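Local coordinates for farnesyl pyrophosphate synthetase (Staphylococcus aureus, PDB 5H9D), which probably makes heptaprenyl diphosphate by magnesium-dependent chain elongation of allylic diphosphates, at residues A[63-77]-A[113-125]. Sequence-based numbering, arbitrary orientation.
Sequences QTYQVAVALELIHMA and LLALGLEHLMAVK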
loop_
_atom_site.group_PDB
_atom_site.type_symbol
_atom_site.label_atom_id
_atom_site.label_comp_id
_atom_site.label_asym_id
_atom_site.label_seq_id
_atom_site.Cartn_x
_atom_site.Cartn_y
_atom_site.Cartn_z
ATOM N N GLN A 63 13.549 1.777 -17.721
ATOM C CA GLN A 63 13.557 2.159 -16.320
ATOM C C GLN A 63 12.284 2.899 -15.921
ATOM O O GLN A 63 11.833 2.777 -14.778
ATOM C CB GLN A 63 14.778 3.040 -16.003
ATOM C CG GLN A 63 14.641 3.778 -14.677
ATOM C CD GLN A 63 15.885 4.497 -14.236
ATOM O OE1 GLN A 63 15.870 5.224 -13.252
ATOM N NE2 GLN A 63 16.972 4.285 -14.942
ATOM N N THR A 64 11.709 3.673 -16.844
ATOM C CA THR A 64 10.505 4.421 -16.501
ATOM C C THR A 64 9.281 3.515 -16.597
ATOM O O THR A 64 8.326 3.694 -15.859
ATOM C CB THR A 64 10.315 5.704 -17.375
ATOM O OG1 THR A 64 9.974 5.323 -18.704
ATOM C CG2 THR A 64 11.587 6.536 -17.448
ATOM N N TYR A 65 9.311 2.529 -17.486
ATOM C CA TYR A 65 8.198 1.596 -17.585
ATOM C C TYR A 65 8.193 0.736 -16.352
ATOM O O TYR A 65 7.132 0.264 -15.932
ATOM C CB TYR A 65 8.352 0.665 -18.762
ATOM C CG TYR A 65 8.016 1.284 -20.070
ATOM C CD1 TYR A 65 6.732 1.740 -20.337
ATOM C CD2 TYR A 65 8.992 1.448 -21.037
ATOM C CE1 TYR A 65 6.427 2.354 -21.536
ATOM C CE2 TYR A 65 8.695 2.068 -22.250
ATOM C CZ TYR A 65 7.417 2.521 -22.486
ATOM O OH TYR A 65 7.160 3.179 -23.659
ATOM N N GLN A 66 9.379 0.496 -15.783
ATOM C CA GLN A 66 9.458 -0.333 -14.600
ATOM C C GLN A 66 8.912 0.403 -13.370
ATOM O O GLN A 66 8.309 -0.209 -12.481
ATOM C CB GLN A 66 10.895 -0.802 -14.358
ATOM C CG GLN A 66 11.451 -1.810 -15.385
ATOM C CD GLN A 66 10.661 -3.114 -15.454
ATOM O OE1 GLN A 66 10.389 -3.743 -14.432
ATOM N NE2 GLN A 66 10.301 -3.530 -16.667
ATOM N N VAL A 67 9.090 1.715 -13.306
ATOM C CA VAL A 67 8.560 2.420 -12.147
ATOM C C VAL A 67 7.039 2.491 -12.295
ATOM O O VAL A 67 6.291 2.444 -11.327
ATOM C CB VAL A 67 9.193 3.835 -11.998
ATOM C CG1 VAL A 67 8.676 4.508 -10.743
ATOM C CG2 VAL A 67 10.690 3.695 -11.890
ATOM N N ALA A 68 6.596 2.569 -13.530
ATOM C CA ALA A 68 5.166 2.597 -13.829
ATOM C C ALA A 68 4.508 1.275 -13.370
ATOM O O ALA A 68 3.463 1.301 -12.712
ATOM C CB ALA A 68 4.958 2.835 -15.343
ATOM N N VAL A 69 5.137 0.138 -13.713
ATOM C CA VAL A 69 4.672 -1.191 -13.322
ATOM C C VAL A 69 4.670 -1.287 -11.783
ATOM O O VAL A 69 3.727 -1.785 -11.178
ATOM C CB VAL A 69 5.585 -2.298 -13.950
ATOM C CG1 VAL A 69 5.377 -3.603 -13.261
ATOM C CG2 VAL A 69 5.253 -2.483 -15.429
ATOM N N ALA A 70 5.719 -0.782 -11.146
ATOM C CA ALA A 70 5.791 -0.806 -9.682
ATOM C C ALA A 70 4.676 0.005 -9.046
ATOM O O ALA A 70 4.055 -0.457 -8.097
ATOM C CB ALA A 70 7.149 -0.272 -9.187
ATOM N N LEU A 71 4.429 1.209 -9.546
ATOM C CA LEU A 71 3.381 2.049 -8.972
ATOM C C LEU A 71 1.990 1.408 -9.036
ATOM O O LEU A 71 1.214 1.494 -8.067
ATOM C CB LEU A 71 3.334 3.412 -9.673
ATOM C CG LEU A 71 4.172 4.573 -9.154
ATOM C CD1 LEU A 71 3.479 5.099 -7.905
ATOM C CD2 LEU A 71 5.614 4.139 -8.875
ATOM N N GLU A 72 1.663 0.772 -10.165
ATOM C CA GLU A 72 0.348 0.162 -10.299
ATOM C C GLU A 72 0.233 -1.060 -9.402
ATOM O O GLU A 72 -0.835 -1.362 -8.914
ATOM C CB GLU A 72 0.084 -0.196 -11.759
ATOM C CG GLU A 72 -1.368 -0.477 -12.125
ATOM C CD GLU A 72 -2.318 0.666 -11.819
ATOM O OE1 GLU A 72 -1.828 1.772 -11.529
ATOM O OE2 GLU A 72 -3.558 0.472 -11.861
ATOM N N LEU A 73 1.336 -1.762 -9.163
ATOM C CA LEU A 73 1.301 -2.946 -8.304
ATOM C C LEU A 73 1.096 -2.548 -6.830
ATOM O O LEU A 73 0.386 -3.238 -6.106
ATOM C CB LEU A 73 2.585 -3.772 -8.478
ATOM C CG LEU A 73 2.899 -4.484 -9.807
ATOM C CD1 LEU A 73 4.321 -5.034 -9.849
ATOM C CD2 LEU A 73 1.931 -5.621 -10.013
ATOM N N ILE A 74 1.706 -1.437 -6.394
ATOM C CA ILE A 74 1.553 -0.952 -5.019
ATOM C C ILE A 74 0.106 -0.429 -4.860
ATOM O O ILE A 74 -0.553 -0.648 -3.834
ATOM C CB ILE A 74 2.589 0.194 -4.680
ATOM C CG1 ILE A 74 3.997 -0.395 -4.537
ATOM C CG2 ILE A 74 2.228 0.872 -3.353
ATOM C CD1 ILE A 74 5.125 0.599 -4.811
ATOM N N HIS A 75 -0.372 0.280 -5.876
ATOM C CA HIS A 75 -1.739 0.774 -5.889
ATOM C C HIS A 75 -2.723 -0.402 -5.686
ATOM O O HIS A 75 -3.635 -0.352 -4.845
ATOM C CB HIS A 75 -1.994 1.444 -7.228
ATOM C CG HIS A 75 -3.396 1.920 -7.414
ATOM N ND1 HIS A 75 -4.121 2.516 -6.400
ATOM C CD2 HIS A 75 -4.202 1.909 -8.502
ATOM C CE1 HIS A 75 -5.313 2.851 -6.858
ATOM N NE2 HIS A 75 -5.387 2.494 -8.129
ATOM N N MET A 76 -2.517 -1.457 -6.478
ATOM C CA MET A 76 -3.312 -2.681 -6.435
ATOM C C MET A 76 -3.221 -3.377 -5.075
ATOM O O MET A 76 -4.227 -3.865 -4.545
ATOM C CB MET A 76 -2.834 -3.656 -7.494
ATOM C CG MET A 76 -3.111 -3.270 -8.910
ATOM S SD MET A 76 -2.193 -4.330 -10.086
ATOM C CE MET A 76 -3.242 -5.769 -10.186
ATOM N N ALA A 77 -2.025 -3.461 -4.510
ATOM C CA ALA A 77 -1.932 -4.098 -3.203
ATOM C C ALA A 77 -2.876 -3.332 -2.264
ATOM O O ALA A 77 -3.635 -3.918 -1.509
ATOM C CB ALA A 77 -0.457 -4.071 -2.665
ATOM N N LEU A 113 1.567 -8.642 -4.228
ATOM C CA LEU A 113 1.559 -7.470 -5.104
ATOM C C LEU A 113 2.534 -6.422 -4.650
ATOM O O LEU A 113 3.200 -5.768 -5.453
ATOM C CB LEU A 113 0.122 -6.872 -5.194
ATOM C CG LEU A 113 -0.885 -7.768 -5.939
ATOM C CD1 LEU A 113 -2.272 -7.208 -5.975
ATOM C CD2 LEU A 113 -0.390 -7.937 -7.355
ATOM N N LEU A 114 2.615 -6.269 -3.341
ATOM C CA LEU A 114 3.490 -5.287 -2.736
ATOM C C LEU A 114 4.951 -5.710 -2.885
ATOM O O LEU A 114 5.795 -4.891 -3.210
ATOM C CB LEU A 114 3.135 -5.185 -1.275
ATOM C CG LEU A 114 3.334 -3.871 -0.579
ATOM C CD1 LEU A 114 2.291 -2.898 -1.103
ATOM C CD2 LEU A 114 3.191 -4.111 0.939
ATOM N N ALA A 115 5.247 -6.989 -2.648
ATOM C CA ALA A 115 6.624 -7.467 -2.763
ATOM C C ALA A 115 7.152 -7.263 -4.176
ATOM O O ALA A 115 8.320 -6.894 -4.364
ATOM C CB ALA A 115 6.719 -8.959 -2.378
ATOM N N LEU A 116 6.284 -7.520 -5.162
ATOM C CA LEU A 116 6.641 -7.365 -6.567
ATOM C C LEU A 116 6.944 -5.894 -6.834
ATOM O O LEU A 116 7.850 -5.563 -7.598
ATOM C CB LEU A 116 5.487 -7.811 -7.468
ATOM C CG LEU A 116 5.119 -9.291 -7.603
ATOM C CD1 LEU A 116 3.826 -9.425 -8.466
ATOM C CD2 LEU A 116 6.326 -10.060 -8.179
ATOM N N GLY A 117 6.170 -5.009 -6.211
ATOM C CA GLY A 117 6.395 -3.587 -6.385
ATOM C C GLY A 117 7.805 -3.221 -5.954
ATOM O O GLY A 117 8.466 -2.422 -6.618
ATOM N N LEU A 118 8.265 -3.808 -4.843
ATOM C CA LEU A 118 9.630 -3.558 -4.350
ATOM C C LEU A 118 10.677 -4.125 -5.304
ATOM O O LEU A 118 11.729 -3.525 -5.506
ATOM C CB LEU A 118 9.844 -4.160 -2.965
ATOM C CG LEU A 118 9.107 -3.502 -1.799
ATOM C CD1 LEU A 118 9.960 -3.716 -0.550
ATOM C CD2 LEU A 118 8.846 -1.985 -2.050
ATOM N N GLU A 119 10.390 -5.284 -5.881
ATOM C CA GLU A 119 11.312 -5.885 -6.825
ATOM C C GLU A 119 11.474 -4.921 -7.981
ATOM O O GLU A 119 12.588 -4.672 -8.434
ATOM C CB GLU A 119 10.762 -7.178 -7.409
ATOM C CG GLU A 119 10.968 -8.442 -6.635
ATOM C CD GLU A 119 10.586 -9.657 -7.492
ATOM O OE1 GLU A 119 10.464 -10.780 -6.933
ATOM O OE2 GLU A 119 10.412 -9.472 -8.736
ATOM N N HIS A 120 10.353 -4.387 -8.459
ATOM C CA HIS A 120 10.385 -3.489 -9.598
ATOM C C HIS A 120 10.975 -2.092 -9.372
ATOM O O HIS A 120 11.424 -1.452 -10.316
ATOM C CB HIS A 120 8.995 -3.412 -10.226
ATOM C CG HIS A 120 8.616 -4.644 -10.989
ATOM N ND1 HIS A 120 8.507 -4.670 -12.365
ATOM C CD2 HIS A 120 8.356 -5.903 -10.570
ATOM C CE1 HIS A 120 8.197 -5.891 -12.758
ATOM N NE2 HIS A 120 8.100 -6.660 -11.688
ATOM N N LEU A 121 11.001 -1.630 -8.132
ATOM C CA LEU A 121 11.572 -0.322 -7.841
ATOM C C LEU A 121 13.094 -0.389 -7.812
ATOM O O LEU A 121 13.750 0.651 -7.863
ATOM C CB LEU A 121 11.076 0.195 -6.498
ATOM C CG LEU A 121 9.677 0.784 -6.536
ATOM C CD1 LEU A 121 9.159 1.043 -5.114
ATOM C CD2 LEU A 121 9.726 2.055 -7.339
ATOM N N MET A 122 13.649 -1.602 -7.729
ATOM C CA MET A 122 15.108 -1.772 -7.691
ATOM C C MET A 122 15.713 -1.511 -9.065
ATOM O O MET A 122 16.893 -1.800 -9.297
ATOM C CB MET A 122 15.510 -3.183 -7.229
ATOM C CG MET A 122 15.660 -4.212 -8.365
ATOM C CE MET A 122 17.934 -5.587 -7.539
ATOM N N ALA A 123 14.884 -0.990 -9.972
ATOM C CA ALA A 123 15.310 -0.650 -11.324
ATOM C C ALA A 123 15.713 0.821 -11.267
ATOM O O ALA A 123 16.353 1.354 -12.170
ATOM C CB ALA A 123 14.171 -0.864 -12.313
ATOM N N VAL A 124 15.305 1.488 -10.204
ATOM C CA VAL A 124 15.682 2.869 -10.013
ATOM C C VAL A 124 17.026 2.682 -9.313
ATOM O O VAL A 124 17.198 1.722 -8.556
ATOM C CB VAL A 124 14.696 3.594 -9.079
ATOM C CG1 VAL A 124 15.145 5.035 -8.861
ATOM C CG2 VAL A 124 13.296 3.552 -9.673
ATOM N N LYS A 125 17.972 3.581 -9.558
ATOM C CA LYS A 125 19.299 3.443 -8.965
ATOM C C LYS A 125 19.588 4.427 -7.836
ATOM O O LYS A 125 20.376 4.137 -6.936
ATOM C CB LYS A 125 20.363 3.576 -10.065
ATOM C CG LYS A 125 20.047 2.777 -11.350
ATOM C CD LYS A 125 18.929 3.446 -12.190
ATOM C CE LYS A 125 19.387 4.737 -12.889
ATOM N NZ LYS A 125 20.212 4.518 -14.130
#
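A70 and G117 bring the backbones nearest, their CA atoms 4.4 Å apart, where helix segments 63-77 and 113-121 run antiparallel with axes 7.9 Å apart and N-to-C directions at 160°. G117 has no side chain to hold the helices apart, and the methyl A70 CB lies 3.6 Å from G117 O. Beside this close approach two knobs interlock. L73 enters the hole formed by L113, L116, G117 and H120, its CD1 3.8 Å from L116 CB and also over one face of the H120 imidazole, offset toward the rim. H120 in turn fills the hole between Q66, V69, A70 and L73. With CG anti to the carbonyl carbon (chi1 -73°), its ring reaches Q66, whose chain bends at chi2; H120 ND1 gives Q66 OE1 a weak, strongly bent hydrogen bond of 2.9 Å, with amide and ring planes only 18° apart. NE2 of the same amide hydrogen-bonds to E62 OE2, the stronger of its polar partners, so both the oxygen and the nitrogen of the amide have a partner. On the other flank, I74 CD1 meets L121 CD1 at 4.1 Å, the side chains crossing at about a right angle. A77 CB packs against L113 CB and L114 CD1 at one end of the contact; toward the other end V124, the last residue of the type I turn L121-V124, brings CG2 against V67 CG2. Within the mainly helical prenyl synthase fold, this pair joins helices 62-85 and 103-121. Helix 6-20 touches V69 and L73, helix 158-183 adjoins V67 and L71, and Y82 of the partner subunit 1 chain packs on L118 and L121.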